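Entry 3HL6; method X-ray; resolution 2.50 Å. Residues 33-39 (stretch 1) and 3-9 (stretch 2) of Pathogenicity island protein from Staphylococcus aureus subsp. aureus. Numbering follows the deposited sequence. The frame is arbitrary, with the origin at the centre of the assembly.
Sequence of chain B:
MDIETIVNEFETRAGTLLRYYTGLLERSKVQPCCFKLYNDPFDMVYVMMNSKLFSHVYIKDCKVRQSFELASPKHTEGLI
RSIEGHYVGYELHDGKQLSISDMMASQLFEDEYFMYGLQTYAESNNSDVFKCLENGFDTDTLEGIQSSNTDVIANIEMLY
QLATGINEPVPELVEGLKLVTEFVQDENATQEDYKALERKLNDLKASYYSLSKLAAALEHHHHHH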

# COMPACT_ATOMS: atom_id res chain seq x y z
N CYS B 33 -2.66 12.73 -17.35
CA CYS B 33 -2.85 11.36 -17.81
C CYS B 33 -4.22 10.93 -17.39
O CYS B 33 -4.83 11.51 -16.50
CB CYS B 33 -1.82 10.42 -17.19
SG CYS B 33 -0.19 11.17 -17.05
N CYS B 34 -4.72 9.90 -18.04
CA CYS B 34 -6.11 9.59 -17.94
C CYS B 34 -6.30 8.12 -18.29
O CYS B 34 -5.85 7.64 -19.33
CB CYS B 34 -6.89 10.49 -18.89
SG CYS B 34 -8.63 10.23 -18.79
N PHE B 35 -6.94 7.37 -17.39
CA PHE B 35 -7.01 5.95 -17.62
C PHE B 35 -8.21 5.27 -17.00
O PHE B 35 -8.99 5.89 -16.30
CB PHE B 35 -5.69 5.26 -17.24
CG PHE B 35 -5.33 5.40 -15.81
CD1 PHE B 35 -4.64 6.51 -15.37
CD2 PHE B 35 -5.67 4.42 -14.90
CE1 PHE B 35 -4.28 6.64 -14.04
CE2 PHE B 35 -5.31 4.55 -13.57
CZ PHE B 35 -4.61 5.66 -13.15
N LYS B 36 -8.36 3.99 -17.32
CA LYS B 36 -9.31 3.12 -16.67
C LYS B 36 -8.55 1.87 -16.24
O LYS B 36 -7.49 1.56 -16.79
CB LYS B 36 -10.46 2.75 -17.61
CG LYS B 36 -10.93 3.92 -18.45
CD LYS B 36 -12.44 3.90 -18.70
CE LYS B 36 -12.86 2.71 -19.59
NZ LYS B 36 -14.13 2.97 -20.32
N LEU B 37 -9.09 1.18 -15.23
CA LEU B 37 -8.67 -0.18 -14.92
C LEU B 37 -9.53 -1.22 -15.62
O LEU B 37 -10.75 -1.09 -15.72
CB LEU B 37 -8.72 -0.43 -13.41
CG LEU B 37 -7.49 0.06 -12.66
CD1 LEU B 37 -6.27 -0.48 -13.31
CD2 LEU B 37 -7.44 1.54 -12.80
N TYR B 38 -8.89 -2.28 -16.08
CA TYR B 38 -9.65 -3.32 -16.70
C TYR B 38 -10.55 -4.09 -15.73
O TYR B 38 -10.09 -4.62 -14.73
CB TYR B 38 -8.77 -4.24 -17.53
CG TYR B 38 -9.62 -4.99 -18.51
CD1 TYR B 38 -10.19 -4.34 -19.61
CD2 TYR B 38 -9.93 -6.33 -18.30
CE1 TYR B 38 -11.02 -5.02 -20.49
CE2 TYR B 38 -10.75 -7.03 -19.17
CZ TYR B 38 -11.29 -6.36 -20.26
OH TYR B 38 -12.10 -7.07 -21.12
N ASN B 39 -11.85 -4.13 -16.04
CA ASN B 39 -12.86 -4.83 -15.24
C ASN B 39 -12.93 -4.29 -13.80
O ASN B 39 -12.98 -5.04 -12.82
CB ASN B 39 -12.62 -6.35 -15.29
CG ASN B 39 -13.69 -7.10 -16.13
OD1 ASN B 39 -14.62 -6.51 -16.68
ND2 ASN B 39 -13.54 -8.42 -16.22
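Stretch 2, residues 3-9: IETIVNE

Stretch 2 runs beside stretch 1 as a short parallel strand. Residues 33-37 are extended, and the partner is extended through T5 and I6 before continuing as loop from V7. The two strand axes approach to 4.5 Å, and their N-to-C directions differ by 42° (signed crossing angle -42°). The register pairs K36 with T5, whose CA atoms lie 4.5 Å apart, and L37 with I6, CA to CA 5.2 Å.

Three backbone hydrogen bonds fix this register. K36 N donates to E4 O at 2.9 Å, and K36 O accepts from I6 N at 2.8 Å, so K36 grips the residues before and after T5, the usual pattern of a parallel pair. Beyond the strand of stretch 1, Y38 N donates to I6 O at 3.0 Å, carrying the ladder one step further. Weaker CA-H...O contacts fill the gaps: T5 CA lies 3.2 Å from K36 O, and L37 CA 3.5 Å from I6 O.

The side chains of F35, L37, E4 and I6 share one face. Here branched and aromatic carbon groups pack without needing polar partners: L37 CD1 meets I6 CG1 at 3.6 Å, and F35 CB lies 4.1 Å from I6 CG2. F35 and L37 are buried, which suits their hydrocarbon surfaces, although the end of the F35 side chain leads away from stretch 2.

On the face of K36 and T5, the beta-branched threonine fits an extended backbone, and its methyl offers an apolar surface: T5 CG2 lies 3.7 Å from Y38 CD1, at the edge of the tyrosine ring. The aliphatic part of K36 also serves as a packing surface, with K36 CG 3.2 Å from I3 CG2. At the start of the contact, C34 SG adds a looser apolar touch, 4.1 Å from I3 CG1.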

# COMPACT_ATOMS: atom_id res chain seq x y z
N ILE B 3 -7.68 7.49 -23.62
CA ILE B 3 -7.94 6.67 -22.39
C ILE B 3 -7.32 5.25 -22.43
O ILE B 3 -8.01 4.27 -22.75
CB ILE B 3 -9.46 6.59 -22.09
CG1 ILE B 3 -10.05 8.01 -21.88
CG2 ILE B 3 -9.71 5.77 -20.82
CD1 ILE B 3 -11.52 7.77 -20.87
N GLU B 4 -6.04 5.13 -22.10
CA GLU B 4 -5.48 3.81 -21.79
C GLU B 4 -6.34 3.13 -20.72
O GLU B 4 -6.65 3.71 -19.68
CB GLU B 4 -4.01 3.91 -21.33
CG GLU B 4 -3.08 4.67 -22.35
CD GLU B 4 -1.62 4.73 -21.85
OE1 GLU B 4 -1.38 4.56 -20.62
OE2 GLU B 4 -0.72 4.96 -22.70
N THR B 5 -6.75 1.90 -21.00
CA THR B 5 -7.16 0.98 -19.97
C THR B 5 -5.93 0.20 -19.56
O THR B 5 -5.27 -0.38 -20.40
CB THR B 5 -8.22 0.00 -20.48
OG1 THR B 5 -9.39 0.73 -20.88
CG2 THR B 5 -8.60 -0.99 -19.38
N ILE B 6 -5.60 0.21 -18.28
CA ILE B 6 -4.45 -0.55 -17.87
C ILE B 6 -4.88 -1.77 -17.09
O ILE B 6 -5.99 -1.82 -16.56
CB ILE B 6 -3.41 0.32 -17.12
CG1 ILE B 6 -3.53 0.15 -15.62
CG2 ILE B 6 -3.47 1.77 -17.54
CD1 ILE B 6 -2.43 -0.73 -15.11
N VAL B 7 -4.02 -2.78 -17.07
CA VAL B 7 -4.33 -4.09 -16.49
C VAL B 7 -3.84 -4.19 -15.04
O VAL B 7 -2.75 -3.73 -14.71
CB VAL B 7 -3.68 -5.24 -17.33
CG1 VAL B 7 -3.51 -6.50 -16.49
CG2 VAL B 7 -4.51 -5.56 -18.55
N ASN B 8 -4.65 -4.82 -14.19
CA ASN B 8 -4.38 -4.95 -12.77
C ASN B 8 -3.12 -5.74 -12.43
O ASN B 8 -2.95 -6.86 -12.88
CB ASN B 8 -5.57 -5.62 -12.09
CG ASN B 8 -6.46 -4.63 -11.38
OD1 ASN B 8 -6.09 -4.13 -10.30
ND2 ASN B 8 -7.61 -4.32 -11.97
N GLU B 9 -2.25 -5.15 -11.63
CA GLU B 9 -1.01 -5.83 -11.22
C GLU B 9 -0.98 -6.27 -9.75
O GLU B 9 0.01 -6.84 -9.29
CB GLU B 9 0.23 -4.99 -11.56
CG GLU B 9 0.14 -4.29 -12.90
CD GLU B 9 1.08 -3.10 -13.01
OE1 GLU B 9 1.60 -2.61 -11.97
OE2 GLU B 9 1.29 -2.66 -14.17